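Local coordinates for Blr3880 protein (Bradyrhizobium japonicum, PDB 2OOD) that probably catalyses the zinc-dependent hydrolytic deamination of guanine, giving xanthine and ammonia in purine breakdown, at residues E106-K111 and P172-D177; T165-N170 and P205-G210; E180-D185 and L216-R221; T233-N238 and D254-Y259. All coordinates share one frame; numbering follows the deposited sequence.

Contact 1. Residues E106-K111 and P172-D177; sequences EEIKYK and PAEFID
The ring of Phe-175 meets the end of helix 95-107 obliquely. Its CE1 lies 3.8 Å from Glu-107 CB, and CD1 approaches Ile-108 CB at 4.3 Å. The carboxylate of Glu-107 stands almost upright to this ring, the two planes 84° apart, with OE1 at 3.7 Å from Phe-175 CZ. Tyr-104, one turn earlier in the helix, also meets the ring, at about 40° between planes. Next door, Ile-108 has CG1 anti to its backbone N (chi1 -167°), and CD1 beyond it rests on CB and CG of Glu-174. The one hydrogen bond across the contact comes from Lys-111, whose chain, extended beyond CG, carries NZ to within 3.2 Å of Glu-174 O. Together these residues join the helix end to the loop that follows strand 160-166 in the amidohydrolase barrel. Glu-107 OE2 takes a hydrogen bond from Gln-84 NE2 and forms a salt bridge with Arg-206 NH2, and its side chain comes within about 8 Å of the bound zinc and guanine. The chemistry thus changes across the contact: a buried acid whose charge is probably balanced by Arg-206, an aromatic ring in the middle, and on the solvent side a single bond from the exposed Lys-111 to a backbone carbonyl.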
# COMPACT_ATOMS: atom_id res chain seq x y z
N GLU A 106 12.41 1.37 -21.96
CA GLU A 106 12.09 -0.05 -21.75
C GLU A 106 11.07 -0.56 -22.76
O GLU A 106 11.21 -1.66 -23.29
CB GLU A 106 11.54 -0.26 -20.33
CG GLU A 106 10.92 -1.62 -20.05
CD GLU A 106 11.94 -2.75 -19.98
OE1 GLU A 106 13.13 -2.47 -19.73
OE2 GLU A 106 11.53 -3.93 -20.17
N GLU A 107 10.05 0.24 -23.03
CA GLU A 107 9.00 -0.13 -23.97
C GLU A 107 9.53 -0.30 -25.39
O GLU A 107 8.96 -1.03 -26.20
CB GLU A 107 7.88 0.90 -23.96
CG GLU A 107 7.07 0.88 -22.68
CD GLU A 107 5.77 1.62 -22.80
OE1 GLU A 107 5.17 1.61 -23.90
OE2 GLU A 107 5.32 2.19 -21.79
N ILE A 108 10.63 0.38 -25.69
CA ILE A 108 11.22 0.30 -27.01
C ILE A 108 11.82 -1.08 -27.29
O ILE A 108 11.97 -1.48 -28.44
CB ILE A 108 12.28 1.42 -27.19
CG1 ILE A 108 12.66 1.54 -28.66
CG2 ILE A 108 13.50 1.11 -26.34
CD1 ILE A 108 13.52 2.77 -28.97
N LYS A 109 12.14 -1.82 -26.22
CA LYS A 109 12.72 -3.16 -26.35
C LYS A 109 11.72 -4.16 -26.94
O LYS A 109 12.11 -5.18 -27.51
CB LYS A 109 13.17 -3.70 -24.99
CG LYS A 109 14.16 -2.86 -24.23
CD LYS A 109 14.48 -3.53 -22.91
CE LYS A 109 15.48 -2.73 -22.09
NZ LYS A 109 15.78 -3.42 -20.80
N TYR A 110 10.44 -3.87 -26.78
CA TYR A 110 9.41 -4.76 -27.29
C TYR A 110 9.30 -4.76 -28.81
O TYR A 110 8.41 -5.41 -29.37
CB TYR A 110 8.06 -4.43 -26.64
CG TYR A 110 7.99 -4.89 -25.20
CD1 TYR A 110 8.79 -4.32 -24.23
CD2 TYR A 110 7.17 -5.94 -24.83
CE1 TYR A 110 8.78 -4.78 -22.92
CE2 TYR A 110 7.15 -6.42 -23.52
CZ TYR A 110 7.96 -5.83 -22.57
OH TYR A 110 7.95 -6.31 -21.28
N LYS A 111 10.21 -4.04 -29.46
CA LYS A 111 10.26 -3.98 -30.93
C LYS A 111 10.75 -5.36 -31.34
O LYS A 111 10.32 -5.92 -32.35
CB LYS A 111 11.30 -2.95 -31.38
CG LYS A 111 10.75 -1.68 -31.98
CD LYS A 111 11.90 -0.85 -32.55
CE LYS A 111 11.39 0.46 -33.16
NZ LYS A 111 12.52 1.41 -33.52
N PRO A 172 10.51 9.96 -27.66
CA PRO A 172 11.68 9.74 -28.53
C PRO A 172 11.28 9.49 -29.98
O PRO A 172 10.21 8.93 -30.26
CB PRO A 172 12.36 8.54 -27.89
CG PRO A 172 12.06 8.73 -26.43
CD PRO A 172 10.59 9.11 -26.45
N ALA A 173 12.14 9.90 -30.91
CA ALA A 173 11.85 9.73 -32.33
C ALA A 173 11.82 8.25 -32.73
O ALA A 173 11.01 7.85 -33.57
CB ALA A 173 12.89 10.48 -33.16
N GLU A 174 12.71 7.45 -32.13
CA GLU A 174 12.75 6.02 -32.46
C GLU A 174 11.57 5.26 -31.87
O GLU A 174 11.31 4.11 -32.26
CB GLU A 174 14.06 5.38 -31.96
CG GLU A 174 14.30 5.50 -30.46
CD GLU A 174 15.02 6.79 -30.08
OE1 GLU A 174 14.80 7.84 -30.76
OE2 GLU A 174 15.79 6.75 -29.08
N PHE A 175 10.84 5.90 -30.96
CA PHE A 175 9.68 5.27 -30.34
C PHE A 175 8.35 5.69 -30.94
O PHE A 175 7.42 4.90 -30.99
CB PHE A 175 9.65 5.55 -28.83
CG PHE A 175 8.55 4.82 -28.11
CD1 PHE A 175 8.61 3.44 -27.93
CD2 PHE A 175 7.43 5.51 -27.64
CE1 PHE A 175 7.56 2.75 -27.29
CE2 PHE A 175 6.37 4.82 -26.99
CZ PHE A 175 6.44 3.45 -26.82
N ILE A 176 8.23 6.94 -31.37
CA ILE A 176 6.96 7.38 -31.95
C ILE A 176 6.80 6.83 -33.36
O ILE A 176 7.77 6.40 -33.98
CB ILE A 176 6.84 8.94 -31.97
CG1 ILE A 176 7.94 9.56 -32.82
CG2 ILE A 176 6.92 9.49 -30.56
CD1 ILE A 176 7.45 10.01 -34.19
N ASP A 177 5.58 6.82 -33.86
CA ASP A 177 5.35 6.33 -35.21
C ASP A 177 4.22 7.07 -35.88
O ASP A 177 3.20 7.40 -35.27
CB ASP A 177 5.09 4.82 -35.21
CG ASP A 177 5.15 4.20 -36.63
OD1 ASP A 177 5.65 4.87 -37.57
OD2 ASP A 177 4.72 3.03 -36.79

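Contact 2. Residues T165-N170 and P205-G210; sequences TGIDRN and PRFAFG. With GUN (guanine), chain C.
Ile-167 CG1 is anti to the backbone N (chi1 178°), and CD1 beyond it comes to the rim of the Phe-207 ring, 3.7 Å from CE1. Phe-207 itself holds CG between its backbone N and carbonyl carbon (chi1 70°), and from there the ring turns one face to the C8 edge of the bound guanine. C8 of the purine sits over the centre of that face, while Gly-210 N lies over the rim of the other. An alanine in place of Phe-207 would probably leave guanine C8 without the aromatic face it points at and open a gap beside Ile-167 CD1. The backbones meet as neighbouring parallel strands of the amidohydrolase (beta/alpha) barrel: Gly-166 bridges to Pro-205, and Arg-206 N donates to Gly-166 O at 3.1 Å. A water bridges the two backbones, hydrogen-bonded to Gly-166 O and accepting from Phe-207 N at 3.1 Å. Past the strand ends, Gly-210 O takes two donors: Asp-168 N comes nearly head-on at 2.6 Å, whereas Arg-169 N, 3.2 Å off, stands above the carbonyl plane. Asn-170 finishes the seam with its amide stacked on Phe-209, planes 11° apart and ND2 over the ring centre; the same ND2 donates to Phe-209 O at 2.7 Å. At the strand end, Thr-165 CG2 packs 3.6 Å from Arg-206 CD.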
# COMPACT_ATOMS: atom_id res chain seq x y z
N THR A 165 -0.75 0.81 -29.35
CA THR A 165 -0.76 2.08 -28.63
C THR A 165 -0.02 3.18 -29.39
O THR A 165 1.20 3.31 -29.26
CB THR A 165 -0.14 1.91 -27.24
OG1 THR A 165 -0.88 0.93 -26.50
CG2 THR A 165 -0.15 3.23 -26.49
N GLY A 166 -0.75 3.97 -30.17
CA GLY A 166 -0.13 5.04 -30.95
C GLY A 166 0.38 6.22 -30.14
O GLY A 166 -0.29 6.68 -29.22
N ILE A 167 1.57 6.70 -30.48
CA ILE A 167 2.17 7.84 -29.80
C ILE A 167 2.78 8.70 -30.90
O ILE A 167 3.62 8.24 -31.68
CB ILE A 167 3.24 7.38 -28.77
CG1 ILE A 167 3.89 8.60 -28.10
CG2 ILE A 167 4.28 6.52 -29.43
CD1 ILE A 167 3.02 9.26 -27.07
N ASP A 168 2.35 9.95 -30.94
CA ASP A 168 2.75 10.91 -31.98
C ASP A 168 3.79 11.97 -31.61
O ASP A 168 4.80 12.13 -32.30
CB ASP A 168 1.47 11.61 -32.47
CG ASP A 168 1.48 11.87 -33.93
OD1 ASP A 168 0.42 12.22 -34.50
OD2 ASP A 168 2.57 11.72 -34.52
N ARG A 169 3.52 12.72 -30.54
CA ARG A 169 4.40 13.79 -30.07
C ARG A 169 4.97 13.48 -28.69
O ARG A 169 4.63 12.47 -28.07
CB ARG A 169 3.61 15.10 -29.92
CG ARG A 169 2.58 15.40 -30.98
CD ARG A 169 1.63 16.47 -30.47
NE ARG A 169 0.99 17.21 -31.57
CZ ARG A 169 0.06 18.16 -31.42
NH1 ARG A 169 -0.37 18.52 -30.20
NH2 ARG A 169 -0.45 18.76 -32.49
N ASN A 170 5.83 14.37 -28.22
CA ASN A 170 6.43 14.28 -26.90
C ASN A 170 7.03 12.93 -26.47
O ASN A 170 6.88 12.53 -25.31
CB ASN A 170 5.41 14.74 -25.85
CG ASN A 170 5.06 16.22 -25.99
OD1 ASN A 170 5.95 17.07 -26.05
ND2 ASN A 170 3.76 16.53 -26.04
N PRO A 205 -5.10 5.50 -28.64
CA PRO A 205 -4.26 6.69 -28.75
C PRO A 205 -3.76 6.83 -27.30
O PRO A 205 -4.55 7.12 -26.40
CB PRO A 205 -5.25 7.78 -29.13
CG PRO A 205 -6.50 7.35 -28.41
CD PRO A 205 -6.53 5.86 -28.70
N ARG A 206 -2.48 6.60 -27.07
CA ARG A 206 -1.94 6.65 -25.72
C ARG A 206 -2.52 7.76 -24.85
O ARG A 206 -3.13 7.48 -23.82
CB ARG A 206 -0.42 6.77 -25.78
CG ARG A 206 0.23 6.52 -24.45
CD ARG A 206 1.54 5.83 -24.66
NE ARG A 206 2.20 5.55 -23.39
CZ ARG A 206 3.25 4.75 -23.27
NH1 ARG A 206 3.76 4.14 -24.33
NH2 ARG A 206 3.80 4.55 -22.08
N PHE A 207 -2.33 9.01 -25.25
CA PHE A 207 -2.88 10.13 -24.50
C PHE A 207 -2.73 11.43 -25.28
O PHE A 207 -1.73 11.64 -25.97
CB PHE A 207 -2.24 10.21 -23.11
CG PHE A 207 -0.80 10.65 -23.12
CD1 PHE A 207 0.11 10.08 -24.00
CD2 PHE A 207 -0.35 11.62 -22.22
CE1 PHE A 207 1.46 10.48 -24.00
CE2 PHE A 207 1.00 12.02 -22.21
CZ PHE A 207 1.90 11.44 -23.10
N ALA A 208 -3.75 12.29 -25.18
CA ALA A 208 -3.78 13.56 -25.90
C ALA A 208 -2.44 14.26 -25.95
O ALA A 208 -2.01 14.71 -27.01
CB ALA A 208 -4.83 14.48 -25.28
N PHE A 209 -1.77 14.34 -24.81
CA PHE A 209 -0.48 15.02 -24.77
C PHE A 209 0.52 14.48 -25.79
O PHE A 209 1.39 15.21 -26.25
CB PHE A 209 0.13 14.92 -23.38
CG PHE A 209 1.41 15.69 -23.22
CD1 PHE A 209 1.42 17.07 -23.38
CD2 PHE A 209 2.59 15.04 -22.89
CE1 PHE A 209 2.61 17.80 -23.21
CE2 PHE A 209 3.79 15.76 -22.72
CZ PHE A 209 3.79 17.14 -22.88
N GLY A 210 0.40 13.20 -26.13
CA GLY A 210 1.31 12.60 -27.08
C GLY A 210 0.62 12.20 -28.38
O GLY A 210 1.08 11.29 -29.07
N9 GUN C . -0.17 8.07 -20.57
C8 GUN C . 0.72 9.08 -20.74
N7 GUN C . 1.40 9.28 -19.66
C5 GUN C . 1.00 8.41 -18.70
C6 GUN C . 1.37 8.17 -17.34
O6 GUN C . 2.27 8.82 -16.78
N1 GUN C . 0.71 7.15 -16.66
C2 GUN C . -0.29 6.41 -17.27
N2 GUN C . -0.93 5.40 -16.57
N3 GUN C . -0.64 6.63 -18.53
C4 GUN C . -0.03 7.62 -19.27
O HOH W 1 2.98 3.96 -27.55
O HOH W 2 -0.39 9.06 -27.72

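Contact 3. Residues E180-D185 and L216-R221; sequences ENFYRD and LKACQR
Ala-218 fits between Phe-182 and Tyr-183 where two neighbouring outer helices of the (beta/alpha) barrel, 179-193 and 213-225, run side by side. The axes of the two short segments approach to 9.5 Å and their directions differ by 22°, close to parallel. The methyl is the small bump: CB of Ala-218 meets the edge of the Phe-182 ring at CD2, 4.4 Å away, and Tyr-183 CB at 4.5 Å. Phe-182 and Tyr-183 both have CG anti to the backbone N (chi1 173° in both), and their rings splay to the two flanks of the alanine. On the inner flank Phe-182 leans toward the strands, touching Leu-164, and Cys-219 SG approaches it obliquely, 3.8 Å from CE2, a sulfur-aromatic contact. On the outer flank Arg-221 bends at chi2 and chi3 and folds over the tyrosine. Its guanidinium lies flat on the ring, planes 17° apart and centres 3.9 Å apart, a cation-pi stack, while its CG packs on Tyr-183 CE1 at 3.5 Å. Glu-225 holds both members of this pair, with a salt bridge to Arg-221 NH1 and a hydrogen bond to the tyrosine hydroxyl. Tyr-183 OH sits over the guanidinium face, toward its rim, 3.1 Å from Arg-221 NH1 but at an angle too poor for a hydrogen bond.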
# COMPACT_ATOMS: atom_id res chain seq x y z
N GLU A 180 -0.11 7.53 -40.18
CA GLU A 180 -0.41 6.65 -41.30
C GLU A 180 -0.14 5.19 -40.92
O GLU A 180 -1.04 4.34 -40.99
CB GLU A 180 0.43 7.03 -42.53
CG GLU A 180 0.03 8.36 -43.19
CD GLU A 180 0.13 9.58 -42.24
OE1 GLU A 180 1.25 9.89 -41.76
OE2 GLU A 180 -0.93 10.22 -41.97
N ASN A 181 1.10 4.91 -40.51
CA ASN A 181 1.48 3.56 -40.10
C ASN A 181 0.58 3.07 -38.96
O ASN A 181 0.19 1.89 -38.92
CB ASN A 181 2.94 3.52 -39.64
CG ASN A 181 3.91 3.77 -40.78
OD1 ASN A 181 3.73 3.26 -41.89
ND2 ASN A 181 4.95 4.54 -40.52
N PHE A 182 0.24 3.96 -38.05
CA PHE A 182 -0.63 3.59 -36.94
C PHE A 182 -1.97 3.09 -37.48
O PHE A 182 -2.48 2.05 -37.06
CB PHE A 182 -0.87 4.79 -36.02
CG PHE A 182 -1.88 4.52 -34.95
CD1 PHE A 182 -1.55 3.76 -33.84
CD2 PHE A 182 -3.18 4.99 -35.08
CE1 PHE A 182 -2.51 3.46 -32.87
CE2 PHE A 182 -4.15 4.69 -34.12
CZ PHE A 182 -3.81 3.93 -33.02
N TYR A 183 -2.55 3.85 -38.41
CA TYR A 183 -3.83 3.46 -38.99
C TYR A 183 -3.69 2.14 -39.73
O TYR A 183 -4.54 1.26 -39.63
CB TYR A 183 -4.33 4.51 -39.98
CG TYR A 183 -5.56 4.05 -40.74
CD1 TYR A 183 -6.78 3.94 -40.09
CD2 TYR A 183 -5.50 3.71 -42.08
CE1 TYR A 183 -7.91 3.50 -40.76
CE2 TYR A 183 -6.63 3.26 -42.77
CZ TYR A 183 -7.84 3.16 -42.09
OH TYR A 183 -8.99 2.74 -42.74
N ARG A 184 -2.60 2.03 -40.49
CA ARG A 184 -2.33 0.82 -41.26
C ARG A 184 -2.24 -0.39 -40.33
O ARG A 184 -3.01 -1.34 -40.46
CB ARG A 184 -1.01 1.00 -42.01
CG ARG A 184 -0.67 -0.13 -42.98
CD ARG A 184 0.81 -0.04 -43.34
NE ARG A 184 1.64 -0.22 -42.15
CZ ARG A 184 2.93 0.09 -42.08
NH1 ARG A 184 3.55 0.60 -43.14
NH2 ARG A 184 3.61 -0.11 -40.95
N ASP A 185 -1.31 -0.33 -39.38
CA ASP A 185 -1.12 -1.43 -38.43
C ASP A 185 -2.35 -1.74 -37.58
O ASP A 185 -2.71 -2.91 -37.41
CB ASP A 185 0.08 -1.16 -37.53
CG ASP A 185 1.37 -1.00 -38.32
OD1 ASP A 185 1.48 -1.56 -39.42
OD2 ASP A 185 2.29 -0.31 -37.82
N LEU A 216 -5.19 11.40 -33.72
CA LEU A 216 -6.52 11.26 -33.14
C LEU A 216 -7.56 11.19 -34.24
O LEU A 216 -8.61 10.57 -34.07
CB LEU A 216 -6.82 12.43 -32.20
CG LEU A 216 -6.04 12.43 -30.89
CD1 LEU A 216 -6.33 13.70 -30.12
CD2 LEU A 216 -6.41 11.22 -30.07
N LYS A 217 -7.28 11.83 -35.37
CA LYS A 217 -8.23 11.80 -36.48
C LYS A 217 -8.22 10.38 -37.06
O LYS A 217 -9.23 9.87 -37.55
CB LYS A 217 -7.84 12.84 -37.55
CG LYS A 217 -8.99 13.14 -38.52
CD LYS A 217 -8.66 14.26 -39.52
CE LYS A 217 -8.84 15.69 -38.93
NZ LYS A 217 -7.80 16.11 -37.92
N ALA A 218 -7.06 9.73 -36.96
CA ALA A 218 -6.89 8.36 -37.43
C ALA A 218 -7.71 7.42 -36.54
O ALA A 218 -8.39 6.51 -37.03
CB ALA A 218 -5.41 7.98 -37.39
N CYS A 219 -7.65 7.65 -35.23
CA CYS A 219 -8.40 6.84 -34.27
C CYS A 219 -9.88 7.00 -34.56
O CYS A 219 -10.65 6.06 -34.45
CB CYS A 219 -8.13 7.29 -32.83
SG CYS A 219 -6.43 7.07 -32.30
N GLN A 220 -10.25 8.22 -34.93
CA GLN A 220 -11.64 8.53 -35.26
C GLN A 220 -12.05 7.66 -36.44
O GLN A 220 -13.09 7.00 -36.40
CB GLN A 220 -11.78 10.01 -35.60
CG GLN A 220 -13.15 10.41 -36.09
CD GLN A 220 -13.25 11.91 -36.35
OE1 GLN A 220 -12.32 12.53 -36.88
NE2 GLN A 220 -14.40 12.49 -36.00
N ARG A 221 -11.22 7.67 -37.49
CA ARG A 221 -11.50 6.86 -38.68
C ARG A 221 -11.63 5.38 -38.31
O ARG A 221 -12.59 4.71 -38.72
CB ARG A 221 -10.40 7.04 -39.73
CG ARG A 221 -10.43 5.96 -40.81
CD ARG A 221 -10.35 6.53 -42.22
NE ARG A 221 -9.01 6.48 -42.80
CZ ARG A 221 -8.70 5.84 -43.92
NH1 ARG A 221 -9.64 5.18 -44.59
NH2 ARG A 221 -7.46 5.88 -44.40

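Contact 4. Residues T233-N238 and D254-Y259; sequences THISEN and DYLGVY. With ZN (zinc ion), chain B; GUN (guanine), chain C.
Thr-233 lays its CG2 over one face of the Tyr-259 ring, 4.0 Å from the centroid, a CH-pi contact, while its OG1 bonds to Pro-205 O. His-234 comes next and works in two directions. Its carbonyl O accepts from Tyr-259 OH at 2.7 Å, almost in line with the carbonyl, while its side chain leads the other way, with NE2 on the zinc at 2.2 Å and ND1 held by Arg-206 O. His-79, His-81 and Asp-326 also bind this metal. Ile-235 sets CA over the centre of the Tyr-255 ring in a second CH-pi contact. With CG1 of the isoleucine anti to the backbone N (chi1 -173°), Ile-235 and Tyr-255 run alongside in opposite directions, CG1 reaching CD2 at 3.7 Å, and Ile-235 CD1 meets Leu-256 CD1 at 3.8 Å. Ser-236 places its backbone N above the rim of the same Tyr-255 face and its OG 3.4 Å from Tyr-255 CB. An alanine in place of Tyr-255 would probably uncover this bend of backbone and leave Glu-241 OE1 without the hydroxyl that bonds to it. Glu-237 then turns into the pocket, its OE1 2.9 Å from guanine N1. The barrel strand 230-234 is bonded to strand 269-272 through Thr-233, and helix 255-260 packs on helix 239-248 through Tyr-255 and Val-258, and on helix 279-288 through Tyr-255 and Leu-256.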
# COMPACT_ATOMS: atom_id res chain seq x y z
N THR A 233 -7.60 4.94 -23.52
CA THR A 233 -6.64 6.04 -23.41
C THR A 233 -6.47 6.57 -21.98
O THR A 233 -6.92 5.96 -21.02
CB THR A 233 -7.07 7.22 -24.34
OG1 THR A 233 -6.00 8.16 -24.45
CG2 THR A 233 -8.30 7.92 -23.78
N HIS A 234 -5.79 7.71 -21.85
CA HIS A 234 -5.57 8.35 -20.55
C HIS A 234 -6.18 9.73 -20.56
O HIS A 234 -6.23 10.38 -21.60
CB HIS A 234 -4.08 8.47 -20.25
CG HIS A 234 -3.38 7.15 -20.20
ND1 HIS A 234 -2.71 6.63 -21.29
CD2 HIS A 234 -3.25 6.24 -19.21
CE1 HIS A 234 -2.20 5.46 -20.97
NE2 HIS A 234 -2.51 5.20 -19.71
N ILE A 235 -6.64 10.19 -19.40
CA ILE A 235 -7.28 11.49 -19.33
C ILE A 235 -7.11 12.16 -17.97
O ILE A 235 -7.36 11.54 -16.94
CB ILE A 235 -8.80 11.35 -19.68
CG1 ILE A 235 -9.47 12.71 -19.77
CG2 ILE A 235 -9.49 10.52 -18.62
CD1 ILE A 235 -10.92 12.62 -20.20
N SER A 236 -6.67 13.41 -17.97
CA SER A 236 -6.52 14.19 -16.74
C SER A 236 -5.79 13.53 -15.57
O SER A 236 -6.29 13.57 -14.44
CB SER A 236 -7.90 14.62 -16.26
OG SER A 236 -8.65 15.15 -17.33
N GLU A 237 -4.62 12.97 -15.80
CA GLU A 237 -3.91 12.29 -14.72
C GLU A 237 -2.95 13.15 -13.90
O GLU A 237 -2.81 12.95 -12.69
CB GLU A 237 -3.15 11.08 -15.27
CG GLU A 237 -2.10 10.51 -14.31
CD GLU A 237 -1.31 9.36 -14.92
OE1 GLU A 237 -1.08 9.37 -16.15
OE2 GLU A 237 -0.91 8.44 -14.17
N ASN A 238 -2.30 14.12 -14.54
CA ASN A 238 -1.32 14.97 -13.86
C ASN A 238 -1.57 16.44 -14.19
O ASN A 238 -2.02 16.77 -15.29
CB ASN A 238 0.08 14.54 -14.31
CG ASN A 238 1.19 15.33 -13.64
OD1 ASN A 238 1.64 14.99 -12.54
ND2 ASN A 238 1.63 16.40 -14.30
N ASP A 254 -11.45 21.45 -22.45
CA ASP A 254 -11.01 20.55 -21.39
C ASP A 254 -10.41 19.27 -21.96
O ASP A 254 -10.60 18.95 -23.14
CB ASP A 254 -12.16 20.24 -20.42
CG ASP A 254 -13.46 19.92 -21.13
OD1 ASP A 254 -13.41 19.29 -22.21
OD2 ASP A 254 -14.54 20.27 -20.61
N TYR A 255 -9.70 18.52 -21.13
CA TYR A 255 -9.07 17.29 -21.58
C TYR A 255 -10.06 16.36 -22.29
O TYR A 255 -9.76 15.82 -23.36
CB TYR A 255 -8.41 16.59 -20.40
CG TYR A 255 -7.21 15.73 -20.76
CD1 TYR A 255 -6.06 15.76 -19.99
CD2 TYR A 255 -7.24 14.88 -21.86
CE1 TYR A 255 -4.96 14.95 -20.29
CE2 TYR A 255 -6.15 14.06 -22.18
CZ TYR A 255 -5.02 14.10 -21.39
OH TYR A 255 -3.95 13.26 -21.67
N LEU A 256 -11.24 16.16 -21.70
CA LEU A 256 -12.24 15.30 -22.31
C LEU A 256 -12.68 15.89 -23.65
O LEU A 256 -13.05 15.15 -24.57
CB LEU A 256 -13.46 15.17 -21.38
CG LEU A 256 -14.63 14.30 -21.85
CD1 LEU A 256 -14.18 12.88 -22.05
CD2 LEU A 256 -15.74 14.35 -20.83
N GLY A 257 -12.63 17.21 -23.77
CA GLY A 257 -13.04 17.87 -25.00
C GLY A 257 -12.19 17.47 -26.19
O GLY A 257 -12.69 17.43 -27.32
N VAL A 258 -10.92 17.18 -25.95
CA VAL A 258 -10.02 16.79 -27.02
C VAL A 258 -10.50 15.50 -27.68
O VAL A 258 -10.51 15.39 -28.91
CB VAL A 258 -8.60 16.56 -26.50
CG1 VAL A 258 -7.68 16.14 -27.64
CG2 VAL A 258 -8.09 17.82 -25.82
N TYR A 259 -10.91 14.53 -26.87
CA TYR A 259 -11.38 13.25 -27.38
C TYR A 259 -12.77 13.33 -28.00
O TYR A 259 -13.09 12.54 -28.89
CB TYR A 259 -11.39 12.18 -26.28
CG TYR A 259 -10.02 11.90 -25.72
CD1 TYR A 259 -8.97 11.53 -26.54
CD2 TYR A 259 -9.78 12.02 -24.36
CE1 TYR A 259 -7.70 11.30 -26.03
CE2 TYR A 259 -8.52 11.79 -23.84
CZ TYR A 259 -7.48 11.44 -24.68
OH TYR A 259 -6.22 11.23 -24.16
ZN ZN B . -1.65 4.08 -17.97
N9 GUN C . -0.17 8.07 -20.57
C8 GUN C . 0.72 9.08 -20.74
N7 GUN C . 1.40 9.28 -19.66
C5 GUN C . 1.00 8.41 -18.70
C6 GUN C . 1.37 8.17 -17.34
O6 GUN C . 2.27 8.82 -16.78
N1 GUN C . 0.71 7.15 -16.66
C2 GUN C . -0.29 6.41 -17.27
N2 GUN C . -0.93 5.40 -16.57
N3 GUN C . -0.64 6.63 -18.53
C4 GUN C . -0.03 7.62 -19.27
O HOH W 3 0.35 3.61 -16.45

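Contacts 2 and 4 are buried and share the barrel's strand ends: both touch guanine, and two backbone carbonyls of contact 2 accept from side chains of contact 4. Both rely on backbone carbonyls as acceptors and on aromatic faces, and contact 4 adds the metal ligand. Contacts 1 and 3 lie further out and are only partly buried, with lysine and arginine at their outer edges. Contact 1 still reaches inward through Glu-107 and through Phe-175 on Ile-167. Contact 3 is helix on helix, backing the same strands from outside: Phe-182 lies on Gly-166 and Cys-219 on Pro-205, while Leu-216 touches Val-258 and Tyr-259 of contact 4.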